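Local coordinates for universal stress protein (Pseudomonas aeruginosa UCBPP-PA14, PDB 7MQ5), which is of unknown function but belongs to the universal stress protein family, whose members are alpha/beta proteins generally linked to survival under stress, at residues A[20-25]-A[127-132]; A[95-100]-A[106-111]. All coordinates share one frame; numbering follows the deposited sequence. Where two conformers were deposited one is given.

Contact 1 (A[20-25]-A[127-132]); sequences EGLALK and KTARPW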
# COMPACT_ATOMS: atom_id res chain seq x y z
N GLU A 20 -19.96 -1.45 2.88
CA GLU A 20 -18.91 -2.19 2.14
C GLU A 20 -17.95 -2.77 3.18
O GLU A 20 -17.89 -2.25 4.31
CB GLU A 20 -18.17 -1.30 1.14
CG GLU A 20 -19.02 -0.90 -0.06
CD GLU A 20 -18.22 -0.19 -1.15
OE1 GLU A 20 -17.20 0.44 -0.80
OE2 GLU A 20 -18.59 -0.31 -2.34
N GLY A 21 -17.30 -3.87 2.81
CA GLY A 21 -16.29 -4.52 3.65
C GLY A 21 -15.10 -4.87 2.79
O GLY A 21 -14.73 -6.04 2.76
N LEU A 22 -14.51 -3.88 2.13
CA LEU A 22 -13.43 -4.23 1.18
C LEU A 22 -12.16 -4.64 1.92
O LEU A 22 -11.39 -5.38 1.31
CB LEU A 22 -13.17 -3.09 0.18
CG LEU A 22 -13.97 -3.14 -1.13
CD1 LEU A 22 -13.69 -4.40 -1.93
CD2 LEU A 22 -15.45 -3.03 -0.88
N ALA A 23 -11.91 -4.15 3.14
CA ALA A 23 -10.65 -4.57 3.81
C ALA A 23 -10.63 -6.10 3.96
O ALA A 23 -9.62 -6.74 3.61
CB ALA A 23 -10.49 -3.88 5.14
N LEU A 24 -11.72 -6.67 4.43
CA LEU A 24 -11.75 -8.14 4.61
C LEU A 24 -11.75 -8.85 3.25
O LEU A 24 -11.15 -9.92 3.14
CB LEU A 24 -12.97 -8.55 5.44
CG LEU A 24 -13.07 -10.04 5.77
CD1 LEU A 24 -11.82 -10.55 6.49
CD2 LEU A 24 -14.32 -10.27 6.60
N LYS A 25 -12.40 -8.28 2.23
CA LYS A 25 -12.38 -8.95 0.90
C LYS A 25 -10.93 -9.02 0.39
O LYS A 25 -10.52 -10.10 -0.10
CB LYS A 25 -13.30 -8.23 -0.08
CG LYS A 25 -14.79 -8.49 0.16
CD LYS A 25 -15.70 -7.76 -0.80
CE LYS A 25 -17.13 -8.24 -0.71
NZ LYS A 25 -17.24 -9.66 -1.15
N LYS A 127 -9.45 1.80 -1.87
CA LYS A 127 -10.21 2.99 -2.32
C LYS A 127 -11.26 2.65 -3.38
O LYS A 127 -12.03 3.55 -3.73
CB LYS A 127 -9.26 4.06 -2.86
CG LYS A 127 -8.19 4.53 -1.88
CD LYS A 127 -7.40 5.72 -2.36
CE LYS A 127 -8.17 7.02 -2.23
NZ LYS A 127 -7.41 8.17 -2.76
N THR A 128 -11.26 1.43 -3.89
CA THR A 128 -12.23 1.04 -4.94
C THR A 128 -12.91 -0.26 -4.53
O THR A 128 -12.29 -1.04 -3.80
CB THR A 128 -11.57 0.91 -6.32
OG1 THR A 128 -12.58 0.59 -7.28
CG2 THR A 128 -10.48 -0.14 -6.37
N ALA A 129 -14.14 -0.47 -4.99
CA ALA A 129 -14.84 -1.74 -4.72
C ALA A 129 -14.58 -2.73 -5.85
O ALA A 129 -15.02 -3.89 -5.73
CB ALA A 129 -16.32 -1.50 -4.57
N ARG A 130 -13.89 -2.30 -6.91
CA ARG A 130 -13.62 -3.24 -8.02
C ARG A 130 -12.80 -4.43 -7.52
O ARG A 130 -11.89 -4.25 -6.72
CB ARG A 130 -12.85 -2.53 -9.14
CG ARG A 130 -13.66 -1.49 -9.89
CD ARG A 130 -12.74 -0.82 -10.89
NE ARG A 130 -11.84 0.12 -10.25
CZ ARG A 130 -10.58 0.36 -10.62
NH1 ARG A 130 -10.02 -0.36 -11.58
NH2 ARG A 130 -9.87 1.27 -9.98
N PRO A 131 -13.09 -5.66 -7.98
CA PRO A 131 -12.27 -6.81 -7.59
C PRO A 131 -10.85 -6.68 -8.15
O PRO A 131 -10.65 -6.11 -9.20
CB PRO A 131 -13.00 -8.01 -8.21
CG PRO A 131 -13.79 -7.41 -9.35
CD PRO A 131 -14.20 -6.03 -8.87
N TRP A 132 -9.87 -7.23 -7.45
CA TRP A 132 -8.49 -7.25 -8.00
C TRP A 132 -8.36 -8.25 -9.14
O TRP A 132 -7.55 -8.00 -10.03
CB TRP A 132 -7.51 -7.65 -6.91
CG TRP A 132 -7.20 -6.57 -5.93
CD1 TRP A 132 -7.83 -5.38 -5.75
CD2 TRP A 132 -6.20 -6.66 -4.91
NE1 TRP A 132 -7.25 -4.69 -4.72
CE2 TRP A 132 -6.26 -5.46 -4.17
CE3 TRP A 132 -5.27 -7.63 -4.54
CZ2 TRP A 132 -5.41 -5.20 -3.10
CZ3 TRP A 132 -4.41 -7.37 -3.49
CH2 TRP A 132 -4.49 -6.17 -2.78
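L22, in the first turn of helix 22-34, faces A129 in the irregular chain that follows strand 123-126, their CA atoms 6.6 Å apart. The touch is light and mostly apolar. L22 lays its forked end against the backbone: CG lies 3.8 Å from T128 O, CD1 and CG approach A129 CA, and CD2 stands 4.1 Å from A129 CB. A branched aliphatic chain suits this place, buried beside T126, and the small side chain of A129 is consistent with so close a passage of the loop.

E20 reaches across just before the helix. In one of its two conformers CG stands anti to the carbonyl carbon and the chain runs on extended (chi2 -171°), which brings OE2 to 3.4 Å from A129 CB, a touch to be taken as tentative. In this conformer OE1 accepts from Q96 NE2; Q96 OE1 receives L22 N in the first turn.

The loop keeps its own shape. T128 OG1 accepts the backbone N of R130 at 3.2 Å in an almost straight bond (170°), and also R130 NE at 3.1 Å, tilted from the guanidinium plane. The guanidinium continues to a salt bridge with D237. G21 is the N-cap residue of helix 22-34, and in the loop of 127-132 the bend closed by the T128 hydroxyl on R130 N is an ST turn.

Contact 2 (A[95-100]-A[106-111]); sequences KQHFPD and AILTPD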
# COMPACT_ATOMS: atom_id res chain seq x y z
N LYS A 95 -6.87 -1.29 5.45
CA LYS A 95 -7.96 -0.43 5.93
C LYS A 95 -8.68 0.17 4.72
O LYS A 95 -8.01 0.63 3.77
CB LYS A 95 -7.43 0.68 6.83
CG LYS A 95 -8.55 1.54 7.38
CD LYS A 95 -8.15 2.58 8.38
CE LYS A 95 -9.34 3.44 8.80
NZ LYS A 95 -9.89 4.23 7.66
N GLN A 96 -10.00 0.21 4.78
CA GLN A 96 -10.77 0.84 3.70
C GLN A 96 -10.88 2.35 3.94
O GLN A 96 -11.10 2.80 5.08
CB GLN A 96 -12.16 0.22 3.60
CG GLN A 96 -13.03 0.87 2.53
CD GLN A 96 -14.26 0.08 2.15
OE1 GLN A 96 -14.58 -0.96 2.73
NE2 GLN A 96 -14.96 0.59 1.16
N HIS A 97 -10.72 3.10 2.86
CA HIS A 97 -10.88 4.56 2.85
C HIS A 97 -12.36 4.94 2.78
O HIS A 97 -13.06 4.43 1.89
CB HIS A 97 -10.15 5.13 1.64
CG HIS A 97 -10.47 6.55 1.36
ND1 HIS A 97 -11.00 6.96 0.16
CD2 HIS A 97 -10.31 7.66 2.12
CE1 HIS A 97 -11.17 8.27 0.18
NE2 HIS A 97 -10.74 8.72 1.38
N PHE A 98 -12.79 5.78 3.72
CA PHE A 98 -14.15 6.35 3.75
C PHE A 98 -13.99 7.87 3.79
O PHE A 98 -13.59 8.42 4.81
CB PHE A 98 -14.98 5.81 4.92
CG PHE A 98 -15.26 4.33 4.84
CD1 PHE A 98 -16.25 3.83 4.02
CD2 PHE A 98 -14.53 3.43 5.60
CE1 PHE A 98 -16.49 2.47 3.93
CE2 PHE A 98 -14.78 2.07 5.52
CZ PHE A 98 -15.76 1.59 4.68
N PRO A 99 -14.21 8.59 2.66
CA PRO A 99 -14.01 10.04 2.63
C PRO A 99 -15.01 10.82 3.51
O PRO A 99 -16.14 10.38 3.65
CB PRO A 99 -14.22 10.41 1.16
CG PRO A 99 -15.08 9.30 0.61
CD PRO A 99 -14.63 8.06 1.36
N ASP A 100 -14.55 11.95 4.04
CA ASP A 100 -15.39 12.84 4.89
C ASP A 100 -16.39 13.62 4.03
O ASP A 100 -17.49 13.90 4.53
CB ASP A 100 -14.54 13.82 5.70
CG ASP A 100 -13.82 13.21 6.88
OD1 ASP A 100 -14.29 12.17 7.39
OD2 ASP A 100 -12.79 13.79 7.29
N ALA A 106 -11.78 11.33 -3.14
CA ALA A 106 -10.44 10.69 -3.15
C ALA A 106 -9.54 11.14 -1.99
O ALA A 106 -8.53 10.48 -1.73
CB ALA A 106 -9.75 10.92 -4.47
N ILE A 107 -9.94 12.19 -1.27
CA ILE A 107 -9.12 12.78 -0.17
C ILE A 107 -9.12 11.86 1.06
O ILE A 107 -10.21 11.56 1.59
CB ILE A 107 -9.66 14.18 0.19
CG1 ILE A 107 -9.74 15.09 -1.04
CG2 ILE A 107 -8.86 14.80 1.31
CD1 ILE A 107 -8.41 15.35 -1.71
N LEU A 108 -7.93 11.46 1.54
CA LEU A 108 -7.86 10.62 2.76
C LEU A 108 -8.20 11.49 3.98
O LEU A 108 -7.94 12.71 3.97
CB LEU A 108 -6.46 10.03 2.92
CG LEU A 108 -5.93 9.19 1.76
CD1 LEU A 108 -4.61 8.56 2.16
CD2 LEU A 108 -6.92 8.12 1.31
N THR A 109 -8.73 10.85 5.02
CA THR A 109 -9.05 11.60 6.25
C THR A 109 -7.77 11.95 7.01
O THR A 109 -6.74 11.32 6.84
CB THR A 109 -9.96 10.80 7.17
OG1 THR A 109 -9.21 9.73 7.76
CG2 THR A 109 -11.19 10.28 6.45
N PRO A 110 -7.80 12.98 7.88
CA PRO A 110 -6.64 13.29 8.70
C PRO A 110 -6.17 12.07 9.52
O PRO A 110 -4.98 11.89 9.66
CB PRO A 110 -7.15 14.44 9.58
CG PRO A 110 -8.17 15.13 8.71
CD PRO A 110 -8.87 14.00 7.99
N ASP A 111 -7.09 11.25 10.01
CA ASP A 111 -6.65 10.08 10.82
C ASP A 111 -5.98 9.05 9.90
O ASP A 111 -5.00 8.43 10.33
CB ASP A 111 -7.80 9.49 11.64
CG ASP A 111 -7.29 8.51 12.69
OD1 ASP A 111 -6.78 8.97 13.75
OD2 ASP A 111 -7.31 7.32 12.40
O HOH W 1 -11.77 12.74 3.52
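H97 meets the 106-111 segment with both its edge and a face. With CG anti to the backbone N (chi1 168°), the imidazole extends toward I107, and NE2 donates to I107 O at 2.9 Å. The N-H points fairly well at the oxygen (155°), but the donor stands above the carbonyl plane of I107. L108 CD2 lies over one ring face, 3.9 Å from the centroid, in a CH-pi contact, and P99 CD lies over the opposite face. Histidine suits the place by offering a flat ring to two aliphatic groups and an N-H to a backbone carbonyl.

I107 O has a second partner, a water 2.7 Å away that donates to it and accepts from D100 N. T109 turns its CG2 methyl to F98 O at 3.5 Å and to the carboxylate of D100. At chi1 72° the hydroxyl of T109 sits between its backbone N and carbonyl carbon, from where OG1 caps D112 N.

The contact brings together the two ends of the loop between strand 92-96 and helix 110-118, in a beta-alpha-beta unit completed by strand 123-126. K95 ties strand to helix through D112, and L108 packs on W113 and L116.

Contacts 1 and 2, with centres about 14 Å apart, meet directly around the C-terminal ends of the neighbouring parallel strands 92-96 and 123-126. K127, which begins the loop of contact 1, sends its NZ to A106 O of contact 2 at 2.8 Å, a probable hydrogen bond, and its CE packs 3.7 Å from H97 ND1. In the other direction Q96, from segment 95-100, joins the two contacts through the start of helix 22-34. The chain between 20-25 and 127-132 contains all of contact 2, so the shorter connection is folded within the longer one, and both gather at the shared C-terminal edge of the two strands.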